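Local coordinates for AT-rich interactive domain-containing protein 4 (Arabidopsis thaliana, PDB 6LQF) that probably recognises methylated histone H3 tails together with DNA through its ARID-PHD cassette, and so regulates the floral transition as an ISWI component, at residues E27-L30 with R31-Q35; M34-L37 with L38-H42; R113-E116 with T117-E121. All coordinates share one frame; numbering follows the deposited sequence.

Contact 1 of 3, residues E27-L30 with R31-Q35. With ZN (zinc ion), chain E.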
ATOM      1  N   GLU A  27       3.253  10.451 -12.522  1.00 20.04           N
ATOM      2  CA  GLU A  27       4.467  10.713 -13.301  1.00 22.37           C
ATOM      3  C   GLU A  27       5.583  11.275 -12.409  1.00 23.63           C
ATOM      4  O   GLU A  27       6.758  10.844 -12.508  1.00 20.38           O
ATOM      5  CB  GLU A  27       4.155  11.640 -14.459  1.00 28.59           C
ATOM      6  CG  GLU A  27       5.404  12.176 -15.111  1.00 26.16           C
ATOM      7  CD  GLU A  27       5.231  12.315 -16.600  1.00 36.25           C
ATOM      8  OE1 GLU A  27       6.185  12.848 -17.215  1.00 35.15           O
ATOM      9  OE2 GLU A  27       4.158  11.898 -17.135  1.00 32.47           O
ATOM     10  N   GLU A  28       5.260  12.224 -11.538  1.00 21.02           N
ATOM     11  CA  GLU A  28       6.252  12.751 -10.621  1.00 21.66           C
ATOM     12  C   GLU A  28       6.818  11.653  -9.716  1.00 20.34           C
ATOM     13  O   GLU A  28       8.026  11.593  -9.495  1.00 20.03           O
ATOM     14  CB  GLU A  28       5.648  13.852  -9.756  1.00 23.07           C
ATOM     15  CG  GLU A  28       6.685  14.460  -8.838  1.00 28.94           C
ATOM     16  CD  GLU A  28       6.185  15.663  -8.042  1.00 43.07           C
ATOM     17  OE1 GLU A  28       5.114  16.226  -8.372  1.00 46.24           O
ATOM     18  OE2 GLU A  28       6.899  16.050  -7.095  1.00 38.56           O
ATOM     19  N   PHE A  29       5.952  10.768  -9.208  1.00 19.72           N
ATOM     20  CA  PHE A  29       6.428   9.649  -8.406  1.00 18.53           C
ATOM     21  C   PHE A  29       7.389   8.748  -9.185  1.00 16.84           C
ATOM     22  O   PHE A  29       8.487   8.452  -8.691  1.00 17.58           O
ATOM     23  CB  PHE A  29       5.222   8.839  -7.891  1.00 20.63           C
ATOM     24  CG  PHE A  29       5.615   7.598  -7.214  1.00 19.38           C
ATOM     25  CD1 PHE A  29       6.034   7.635  -5.879  1.00 20.49           C
ATOM     26  CD2 PHE A  29       5.566   6.379  -7.872  1.00 19.38           C
ATOM     27  CE1 PHE A  29       6.461   6.441  -5.223  1.00 20.32           C
ATOM     28  CE2 PHE A  29       5.969   5.181  -7.180  1.00 19.67           C
ATOM     29  CZ  PHE A  29       6.400   5.243  -5.879  1.00 17.59           C
ATOM     30  N   LEU A  30       6.966   8.294 -10.365  1.00 17.65           N
ATOM     31  CA  LEU A  30       7.776   7.333 -11.096  1.00 17.35           C
ATOM     32  C   LEU A  30       9.119   7.932 -11.510  1.00 17.12           C
ATOM     33  O   LEU A  30      10.148   7.245 -11.463  1.00 18.42           O
ATOM     34  CB  LEU A  30       7.028   6.826 -12.328  1.00 19.17           C
ATOM     35  CG  LEU A  30       5.837   5.908 -11.995  1.00 21.89           C
ATOM     36  CD1 LEU A  30       5.037   5.605 -13.276  1.00 22.14           C
ATOM     37  CD2 LEU A  30       6.287   4.581 -11.302  1.00 20.65           C
ATOM     38  N   ARG A  31       9.135   9.208 -11.868  1.00 19.06           N
ATOM     39  CA  ARG A  31      10.409   9.833 -12.214  1.00 18.23           C
ATOM     40  C   ARG A  31      11.306   9.908 -10.995  1.00 19.35           C
ATOM     41  O   ARG A  31      12.528   9.689 -11.116  1.00 20.95           O
ATOM     42  CB  ARG A  31      10.158  11.214 -12.848  1.00 18.91           C
ATOM     43  CG  ARG A  31       9.518  11.088 -14.225  1.00 22.02           C
ATOM     44  CD  ARG A  31       9.493  12.447 -14.899  1.00 27.99           C
ATOM     45  NE  ARG A  31       8.838  12.369 -16.196  1.00 24.52           N
ATOM     46  CZ  ARG A  31       9.463  12.005 -17.323  1.00 23.68           C
ATOM     47  NH1 ARG A  31      10.742  11.655 -17.288  1.00 25.70           N
ATOM     48  NH2 ARG A  31       8.791  11.935 -18.469  1.00 27.78           N
ATOM     49  N   ASP A  32      10.720  10.140  -9.817  1.00 18.16           N
ATOM     50  CA  ASP A  32      11.550  10.163  -8.608  1.00 18.29           C
ATOM     51  C   ASP A  32      12.068   8.751  -8.271  1.00 17.77           C
ATOM     52  O   ASP A  32      13.230   8.601  -7.821  1.00 20.05           O
ATOM     53  CB  ASP A  32      10.770  10.750  -7.409  1.00 20.10           C
ATOM     54  CG  ASP A  32      11.658  11.161  -6.320  1.00 22.10           C
ATOM     55  OD1 ASP A  32      12.584  11.968  -6.499  1.00 25.41           O
ATOM     56  OD2 ASP A  32      11.425  10.646  -5.214  1.00 22.59           O
ATOM     57  N   VAL A  33      11.258   7.724  -8.499  1.00 18.66           N
ATOM     58  CA  VAL A  33      11.741   6.344  -8.279  1.00 17.71           C
ATOM     59  C   VAL A  33      12.899   6.015  -9.219  1.00 17.93           C
ATOM     60  O   VAL A  33      13.914   5.433  -8.767  1.00 17.86           O
ATOM     61  CB  VAL A  33      10.623   5.279  -8.440  1.00 17.03           C
ATOM     62  CG1 VAL A  33      11.182   3.889  -8.340  1.00 20.34           C
ATOM     63  CG2 VAL A  33       9.573   5.452  -7.332  1.00 16.78           C
ATOM     64  N   MET A  34      12.774   6.416 -10.512  1.00 17.28           N
ATOM     65  CA  MET A  34      13.849   6.131 -11.463  1.00 18.07           C
ATOM     66  C   MET A  34      15.134   6.829 -11.017  1.00 19.86           C
ATOM     67  O   MET A  34      16.208   6.207 -11.028  1.00 21.65           O
ATOM     68  CB  MET A  34      13.427   6.561 -12.858  1.00 18.97           C
ATOM     69  CG  MET A  34      12.274   5.781 -13.383  1.00 18.10           C
ATOM     70  SD  MET A  34      11.691   6.579 -14.931  1.00 30.95           S
ATOM     71  CE  MET A  34      13.073   6.339 -15.972  1.00 34.48           C
ATOM     72  N   GLN A  35      15.024   8.090 -10.591  1.00 18.80           N
ATOM     73  CA  GLN A  35      16.233   8.836 -10.213  1.00 21.50           C
ATOM     74  C   GLN A  35      16.891   8.195  -8.989  1.00 20.28           C
ATOM     75  O   GLN A  35      18.120   8.051  -8.901  1.00 22.58           O
ATOM     76  CB  GLN A  35      15.899  10.292  -9.939  1.00 28.44           C
ATOM     77  CG  GLN A  35      17.132  11.138  -9.632  1.00 48.95           C
ATOM     78  CD  GLN A  35      16.796  12.391  -8.855  1.00 66.95           C
ATOM     79  OE1 GLN A  35      15.920  13.165  -9.244  1.00 74.07           O
ATOM     80  NE2 GLN A  35      17.482  12.593  -7.742  1.00 70.39           N
TER
HETATM   81 ZN    ZN E 801      12.683  11.185  -3.653  1.00 23.77          ZN
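The Phe29 ring receives Val33 CG2 on one face: the methyl sits 3.8 Å from the ring centroid, shifted toward the rim, and the nearest ring atom to CG2 is Phe29 CZ, 3.5 Å away. A line from the centroid to the methyl leans 23° from the ring normal, so this is a CH-pi contact. The guanidinium of Arg31, in contrast, is met at its edge and in its plane by Glu27. Both Arg31 NE (2.9 Å) and Arg31 NH2 (3.0 Å) donate to Glu27 OE1, a side-on grip in which one oxygen takes two N-H groups from the same face of the carboxylate. Because both N-H groups go to OE1 and the planes stand 43° apart, this is not the flat, two-oxygen pairing. The extended Arg31 chain and the Glu27 chain run side by side to reach this salt bridge.

Both pairs are four residues apart on helix 26-39 of the ARID domain, matching its backbone ladder, in which Val33 N donates to Phe29 O at 2.9 Å. The Phe29 ring swings anti to its own N (chi1 173°), which sets one ring face against Val33 CG2; Phe67, Tyr70 and Tyr122 also meet the ring. An alanine at Phe29 is likely to leave Val33 CG2 without its aromatic partner and open a gap among these three rings.

On another side of the helix, Asp32 OD2 binds the zinc ion at 2.1 Å, while Asp32 OD1 lies 3.0 Å from the metal, indicating one-oxygen coordination. His14, Cys16 and His126 complete the site, and Tyr122 OH hydrogen-bonds to the same Asp32 OD2, probably helping to fix the turn of the carboxylate.

Contact 2 of 3, residues M34-L37 with L38-H42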
ATOM      1  N   MET A  34      12.774   6.416 -10.512  1.00 17.28           N
ATOM      2  CA  MET A  34      13.849   6.131 -11.463  1.00 18.07           C
ATOM      3  C   MET A  34      15.134   6.829 -11.017  1.00 19.86           C
ATOM      4  O   MET A  34      16.208   6.207 -11.028  1.00 21.65           O
ATOM      5  CB  MET A  34      13.427   6.561 -12.858  1.00 18.97           C
ATOM      6  CG  MET A  34      12.274   5.781 -13.383  1.00 18.10           C
ATOM      7  SD  MET A  34      11.691   6.579 -14.931  1.00 30.95           S
ATOM      8  CE  MET A  34      13.073   6.339 -15.972  1.00 34.48           C
ATOM      9  N   GLN A  35      15.024   8.090 -10.591  1.00 18.80           N
ATOM     10  CA  GLN A  35      16.233   8.836 -10.213  1.00 21.50           C
ATOM     11  C   GLN A  35      16.891   8.195  -8.989  1.00 20.28           C
ATOM     12  O   GLN A  35      18.120   8.051  -8.901  1.00 22.58           O
ATOM     13  CB  GLN A  35      15.899  10.292  -9.939  1.00 28.44           C
ATOM     14  CG  GLN A  35      17.132  11.138  -9.632  1.00 48.95           C
ATOM     15  CD  GLN A  35      16.796  12.391  -8.855  1.00 66.95           C
ATOM     16  OE1 GLN A  35      15.920  13.165  -9.244  1.00 74.07           O
ATOM     17  NE2 GLN A  35      17.482  12.593  -7.742  1.00 70.39           N
ATOM     18  N   PHE A  36      16.059   7.746  -8.059  1.00 20.14           N
ATOM     19  CA  PHE A  36      16.545   7.112  -6.827  1.00 19.46           C
ATOM     20  C   PHE A  36      17.247   5.813  -7.153  1.00 20.73           C
ATOM     21  O   PHE A  36      18.305   5.526  -6.613  1.00 22.02           O
ATOM     22  CB  PHE A  36      15.360   6.839  -5.866  1.00 19.15           C
ATOM     23  CG  PHE A  36      15.757   6.125  -4.624  1.00 20.16           C
ATOM     24  CD1 PHE A  36      16.313   6.826  -3.583  1.00 21.89           C
ATOM     25  CD2 PHE A  36      15.587   4.730  -4.503  1.00 18.82           C
ATOM     26  CE1 PHE A  36      16.736   6.162  -2.426  1.00 23.39           C
ATOM     27  CE2 PHE A  36      15.988   4.085  -3.350  1.00 19.11           C
ATOM     28  CZ  PHE A  36      16.541   4.805  -2.320  1.00 20.15           C
ATOM     29  N   LEU A  37      16.644   4.968  -7.978  1.00 20.48           N
ATOM     30  CA  LEU A  37      17.240   3.688  -8.343  1.00 18.31           C
ATOM     31  C   LEU A  37      18.588   3.910  -9.015  1.00 21.98           C
ATOM     32  O   LEU A  37      19.528   3.155  -8.743  1.00 22.24           O
ATOM     33  CB  LEU A  37      16.320   2.899  -9.280  1.00 21.28           C
ATOM     34  CG  LEU A  37      15.072   2.403  -8.532  1.00 22.47           C
ATOM     35  CD1 LEU A  37      14.115   1.753  -9.527  1.00 24.10           C
ATOM     36  CD2 LEU A  37      15.406   1.423  -7.417  1.00 22.79           C
ATOM     37  N   LEU A  38      18.701   4.955  -9.836  1.00 20.40           N
ATOM     38  CA  LEU A  38      20.013   5.231 -10.477  1.00 21.68           C
ATOM     39  C   LEU A  38      21.043   5.706  -9.460  1.00 21.15           C
ATOM     40  O   LEU A  38      22.209   5.279  -9.497  1.00 24.83           O
ATOM     41  CB  LEU A  38      19.868   6.261 -11.608  1.00 24.32           C
ATOM     42  CG  LEU A  38      19.108   5.704 -12.798  1.00 32.30           C
ATOM     43  CD1 LEU A  38      19.016   6.772 -13.865  1.00 33.51           C
ATOM     44  CD2 LEU A  38      19.802   4.480 -13.355  1.00 34.68           C
ATOM     45  N   ILE A  39      20.665   6.579  -8.543  1.00 23.10           N
ATOM     46  CA  ILE A  39      21.645   7.038  -7.563  1.00 28.28           C
ATOM     47  C   ILE A  39      22.090   5.898  -6.606  1.00 24.02           C
ATOM     48  O   ILE A  39      23.246   5.901  -6.104  1.00 30.56           O
ATOM     49  CB  ILE A  39      21.093   8.261  -6.795  1.00 36.80           C
ATOM     50  CG1 ILE A  39      22.232   9.152  -6.323  1.00 50.94           C
ATOM     51  CG2 ILE A  39      20.233   7.845  -5.640  1.00 32.73           C
ATOM     52  CD1 ILE A  39      23.208   9.500  -7.415  1.00 56.25           C
ATOM     53  N   ARG A  40      21.245   4.885  -6.433  1.00 23.62           N
ATOM     54  CA  ARG A  40      21.602   3.725  -5.635  1.00 23.63           C
ATOM     55  C   ARG A  40      22.361   2.643  -6.423  1.00 26.81           C
ATOM     56  O   ARG A  40      22.718   1.586  -5.904  1.00 26.36           O
ATOM     57  CB  ARG A  40      20.335   3.146  -5.019  1.00 23.60           C
ATOM     58  CG  ARG A  40      19.694   4.082  -3.924  1.00 27.65           C
ATOM     59  CD  ARG A  40      20.603   4.268  -2.716  1.00 29.96           C
ATOM     60  NE  ARG A  40      20.887   2.968  -2.120  1.00 33.30           N
ATOM     61  CZ  ARG A  40      20.287   2.467  -1.033  1.00 37.49           C
ATOM     62  NH1 ARG A  40      19.396   3.165  -0.350  1.00 29.28           N
ATOM     63  NH2 ARG A  40      20.628   1.256  -0.603  1.00 49.64           N
ATOM     64  N   GLY A  41      22.612   2.933  -7.698  1.00 24.70           N
ATOM     65  CA  GLY A  41      23.372   2.013  -8.509  1.00 23.06           C
ATOM     66  C   GLY A  41      22.648   0.818  -9.099  1.00 25.21           C
ATOM     67  O   GLY A  41      23.306  -0.079  -9.659  1.00 28.47           O
ATOM     68  N   HIS A  42      21.313   0.829  -9.086  1.00 22.19           N
ATOM     69  CA  HIS A  42      20.578  -0.303  -9.653  1.00 26.56           C
ATOM     70  C   HIS A  42      20.218  -0.027 -11.099  1.00 26.24           C
ATOM     71  O   HIS A  42      19.015  -0.006 -11.468  1.00 24.27           O
ATOM     72  CB  HIS A  42      19.287  -0.597  -8.852  1.00 23.30           C
ATOM     73  CG  HIS A  42      19.499  -0.754  -7.371  1.00 22.51           C
ATOM     74  ND1 HIS A  42      20.445  -1.591  -6.809  1.00 27.50           N
ATOM     75  CD2 HIS A  42      18.867  -0.163  -6.336  1.00 28.01           C
ATOM     76  CE1 HIS A  42      20.392  -1.492  -5.489  1.00 26.82           C
ATOM     77  NE2 HIS A  42      19.420  -0.654  -5.172  1.00 26.76           N
TER
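Arg40 runs alongside Phe36, and its side chain can be traced from the backbone outward. CB lies 3.5 Å from Phe36 O, the carbonyl that accepts the backbone N-H of Arg40. CG stands over one face of the Phe36 ring, 3.8 Å from the centroid and 20° off the normal, a CH-pi contact displaced toward the rim. The chain then folds at chi2 and again at chi3, so it curls round the end of the ring: CD comes within 4.1 Å of Phe36 CZ and NH1 within 3.8 Å of that same CZ. Ring and guanidinium planes are far from parallel, which rules out a flat stack. At the tip, NH2 has a long, weak ion pair with Glu121.

This is the C-terminal end of helix 26-39, closed by a Schellman motif. Gly41 takes a positive phi (81°), and with its backbone angles a CB would be jammed against the preceding carbonyl oxygen. Its N donates to Leu38 O, and His42 N reaches back to Leu37 O at 3.0 Å.

The same turn brings side chains together across the motif. Leu37 CD2 touches the edge of the His42 imidazole, 4.0 Å from His42 CD2, while Arg40 O sits over the centre of one ring face. His42 NE2 hydrogen-bonds to Glu121 OE1, which probably helps fix the rotation of the ring.

Contact 3 of 3, residues R113-E116 with T117-E121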
ATOM      1  N   ARG A 113       7.951  -9.592  -3.881  1.00 16.62           N
ATOM      2  CA  ARG A 113       9.248  -9.626  -4.555  1.00 17.82           C
ATOM      3  C   ARG A 113       9.452  -8.346  -5.377  1.00 18.13           C
ATOM      4  O   ARG A 113      10.526  -7.745  -5.373  1.00 19.91           O
ATOM      5  CB  ARG A 113       9.336 -10.872  -5.422  1.00 20.01           C
ATOM      6  CG  ARG A 113       9.504 -12.178  -4.671  1.00 29.34           C
ATOM      7  CD  ARG A 113       9.941 -13.350  -5.576  1.00 43.44           C
ATOM      8  NE  ARG A 113       9.033 -13.570  -6.701  1.00 48.96           N
ATOM      9  CZ  ARG A 113       9.192 -13.024  -7.906  1.00 46.03           C
ATOM     10  NH1 ARG A 113      10.210 -12.211  -8.132  1.00 47.48           N
ATOM     11  NH2 ARG A 113       8.330 -13.273  -8.876  1.00 47.36           N
ATOM     12  N   HIS A 114       8.402  -7.886  -6.062  1.00 17.18           N
ATOM     13  CA  HIS A 114       8.563  -6.664  -6.854  1.00 17.49           C
ATOM     14  C   HIS A 114       8.756  -5.463  -5.931  1.00 17.36           C
ATOM     15  O   HIS A 114       9.486  -4.526  -6.291  1.00 19.16           O
ATOM     16  CB  HIS A 114       7.340  -6.391  -7.721  1.00 18.24           C
ATOM     17  CG  HIS A 114       7.185  -7.306  -8.908  1.00 17.09           C
ATOM     18  ND1 HIS A 114       8.220  -7.598  -9.765  1.00 23.74           N
ATOM     19  CD2 HIS A 114       6.081  -7.910  -9.424  1.00 19.54           C
ATOM     20  CE1 HIS A 114       7.774  -8.367 -10.742  1.00 27.85           C
ATOM     21  NE2 HIS A 114       6.479  -8.571 -10.563  1.00 24.41           N
ATOM     22  N   TYR A 115       8.092  -5.479  -4.745  1.00 16.30           N
ATOM     23  CA  TYR A 115       8.259  -4.355  -3.858  1.00 17.29           C
ATOM     24  C   TYR A 115       9.704  -4.325  -3.363  1.00 18.22           C
ATOM     25  O   TYR A 115      10.346  -3.267  -3.343  1.00 18.39           O
ATOM     26  CB  TYR A 115       7.290  -4.463  -2.670  1.00 17.15           C
ATOM     27  CG  TYR A 115       7.153  -3.171  -1.897  1.00 17.29           C
ATOM     28  CD1 TYR A 115       8.101  -2.782  -0.926  1.00 16.80           C
ATOM     29  CD2 TYR A 115       6.076  -2.341  -2.112  1.00 16.13           C
ATOM     30  CE1 TYR A 115       7.964  -1.603  -0.209  1.00 16.09           C
ATOM     31  CE2 TYR A 115       5.944  -1.189  -1.400  1.00 18.17           C
ATOM     32  CZ  TYR A 115       6.875  -0.822  -0.459  1.00 16.94           C
ATOM     33  OH  TYR A 115       6.703   0.366   0.226  1.00 20.69           O
ATOM     34  N   GLU A 116      10.222  -5.489  -2.973  1.00 18.75           N
ATOM     35  CA  GLU A 116      11.632  -5.574  -2.602  1.00 22.89           C
ATOM     36  C   GLU A 116      12.575  -5.062  -3.696  1.00 20.50           C
ATOM     37  O   GLU A 116      13.541  -4.353  -3.405  1.00 22.96           O
ATOM     38  CB  GLU A 116      11.993  -7.018  -2.278  1.00 22.11           C
ATOM     39  CG  GLU A 116      11.434  -7.410  -0.930  1.00 28.99           C
ATOM     40  CD  GLU A 116      11.675  -8.864  -0.580  1.00 53.86           C
ATOM     41  OE1 GLU A 116      11.890  -9.687  -1.503  1.00 58.59           O
ATOM     42  OE2 GLU A 116      11.641  -9.182   0.625  1.00 57.00           O
ATOM     43  N   THR A 117      12.323  -5.412  -4.955  1.00 18.78           N
ATOM     44  CA  THR A 117      13.191  -4.979  -6.069  1.00 19.33           C
ATOM     45  C   THR A 117      13.139  -3.467  -6.291  1.00 19.84           C
ATOM     46  O   THR A 117      14.188  -2.803  -6.425  1.00 19.44           O
ATOM     47  CB  THR A 117      12.737  -5.730  -7.337  1.00 19.66           C
ATOM     48  OG1 THR A 117      12.883  -7.144  -7.093  1.00 23.56           O
ATOM     49  CG2 THR A 117      13.566  -5.327  -8.606  1.00 21.83           C
ATOM     50  N   TYR A 118      11.921  -2.898  -6.398  1.00 18.05           N
ATOM     51  CA  TYR A 118      11.793  -1.543  -6.892  1.00 18.41           C
ATOM     52  C   TYR A 118      11.590  -0.499  -5.815  1.00 17.27           C
ATOM     53  O   TYR A 118      11.916   0.689  -6.013  1.00 19.39           O
ATOM     54  CB  TYR A 118      10.616  -1.442  -7.883  1.00 17.39           C
ATOM     55  CG  TYR A 118      10.863  -2.122  -9.195  1.00 15.68           C
ATOM     56  CD1 TYR A 118      11.613  -1.483 -10.187  1.00 17.29           C
ATOM     57  CD2 TYR A 118      10.348  -3.399  -9.453  1.00 19.50           C
ATOM     58  CE1 TYR A 118      11.855  -2.102 -11.403  1.00 16.40           C
ATOM     59  CE2 TYR A 118      10.564  -4.033 -10.689  1.00 19.29           C
ATOM     60  CZ  TYR A 118      11.343  -3.369 -11.645  1.00 17.61           C
ATOM     61  OH  TYR A 118      11.560  -3.965 -12.873  1.00 20.95           O
ATOM     62  N   LEU A 119      10.981  -0.910  -4.665  1.00 15.95           N
ATOM     63  CA  LEU A 119      10.377   0.102  -3.784  1.00 16.26           C
ATOM     64  C   LEU A 119      10.846   0.076  -2.340  1.00 16.03           C
ATOM     65  O   LEU A 119      10.648   1.072  -1.630  1.00 17.95           O
ATOM     66  CB  LEU A 119       8.838  -0.055  -3.807  1.00 17.03           C
ATOM     67  CG  LEU A 119       8.161   0.232  -5.154  1.00 17.11           C
ATOM     68  CD1 LEU A 119       6.635  -0.146  -5.081  1.00 16.38           C
ATOM     69  CD2 LEU A 119       8.363   1.698  -5.458  1.00 17.57           C
ATOM     70  N   LEU A 120      11.507  -0.987  -1.872  1.00 17.90           N
ATOM     71  CA  LEU A 120      11.786  -1.046  -0.439  1.00 19.78           C
ATOM     72  C   LEU A 120      12.818  -0.010   0.032  1.00 19.32           C
ATOM     73  O   LEU A 120      12.606   0.734   1.013  1.00 20.15           O
ATOM     74  CB  LEU A 120      12.234  -2.447  -0.090  1.00 21.08           C
ATOM     75  CG  LEU A 120      12.448  -2.623   1.391  1.00 23.17           C
ATOM     76  CD1 LEU A 120      11.227  -2.272   2.240  1.00 25.07           C
ATOM     77  CD2 LEU A 120      12.797  -4.095   1.582  1.00 27.25           C
ATOM     78  N   GLU A 121      13.941   0.077  -0.697  1.00 20.29           N
ATOM     79  CA  GLU A 121      14.915   1.112  -0.374  1.00 20.24           C
ATOM     80  C   GLU A 121      14.327   2.503  -0.531  1.00 18.49           C
ATOM     81  O   GLU A 121      14.568   3.394   0.266  1.00 20.41           O
ATOM     82  CB  GLU A 121      16.153   0.965  -1.271  1.00 21.29           C
ATOM     83  CG  GLU A 121      16.857  -0.348  -0.974  1.00 25.99           C
ATOM     84  CD  GLU A 121      18.094  -0.587  -1.828  1.00 40.54           C
ATOM     85  OE1 GLU A 121      18.330   0.157  -2.822  1.00 34.38           O
ATOM     86  OE2 GLU A 121      18.839  -1.524  -1.459  1.00 44.36           O
TER
HETATM   87  O   HOH W   1      14.581  -1.644  -3.098  1.00 24.09           O
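Tyr115 and Leu119 make the main apolar contact. Leu119 CB stands almost exactly on the ring normal, 2° off and 3.7 Å from the centroid of Tyr115, a centred CH-pi contact. Leu119 CD1 adds a second touch, 3.7 Å from Tyr115 CD2, and Leu120 CD1 touches the ring at CE1, 4.1 Å from that Tyr115 atom. A chi1 of -165° sets CG opposite the Tyr115 N and carries the ring over Leu119. Phe79 meets the ring with its plane nearly parallel, Tyr115 OH is hydrogen-bonded to Glu123 OE1, and His114 packs on a DNA phosphate.

Among the hydrogen bonds, Arg113 O is gripped twice by one residue. Thr117 N supplies the ordinary helical bond, and Thr117 OG1 donates from the opposite face of the carbonyl plane at 3.0 Å. Tyr118 N bonds to His114 O. Tyr115 O accepts Leu119 N at 2.8 Å and, more weakly and at a bent angle, Leu120 N.

One water-mediated link completes the set: the water donates to Glu116 O at 2.9 Å and accepts from Glu121 N.

The backbone leaves helical angles at Leu119 (phi -126°), the N-cap position of helix 120-124, just after helix 107-118; this break lies in the ARID domain, its nearest atom about 4 Å from the bound DNA. The shared carbonyl of Tyr115 and the inserted water therefore satisfy polar backbone atoms where the regular ladder falters, while the Tyr115 ring, from the first helix, packs on Leu119 and Leu120 and so bridges the break, probably steadying it.

Overall arrangement
Contacts 1 and 2 follow one another on helix 26-39, sharing Met34 and Gln35, and contact 3 comes much later, where helix 107-118 gives way to helix 120-124. All three are local turns; none closes a long loop, and they run in series without nesting or crossing. The fold brings them together: Val33 and Phe29 of contact 1 pack on Tyr118 and Leu119 of contact 3, while Leu37 and Phe36 of contact 2 rest against Tyr118 O and Glu121 O. Helix 26-39 thus packs against the late helical bend inside the ARID domain, and the zinc site adds a tie, through His14 and Cys16 before helix 26-39, Asp32 on it and His126 just after helix 120-124.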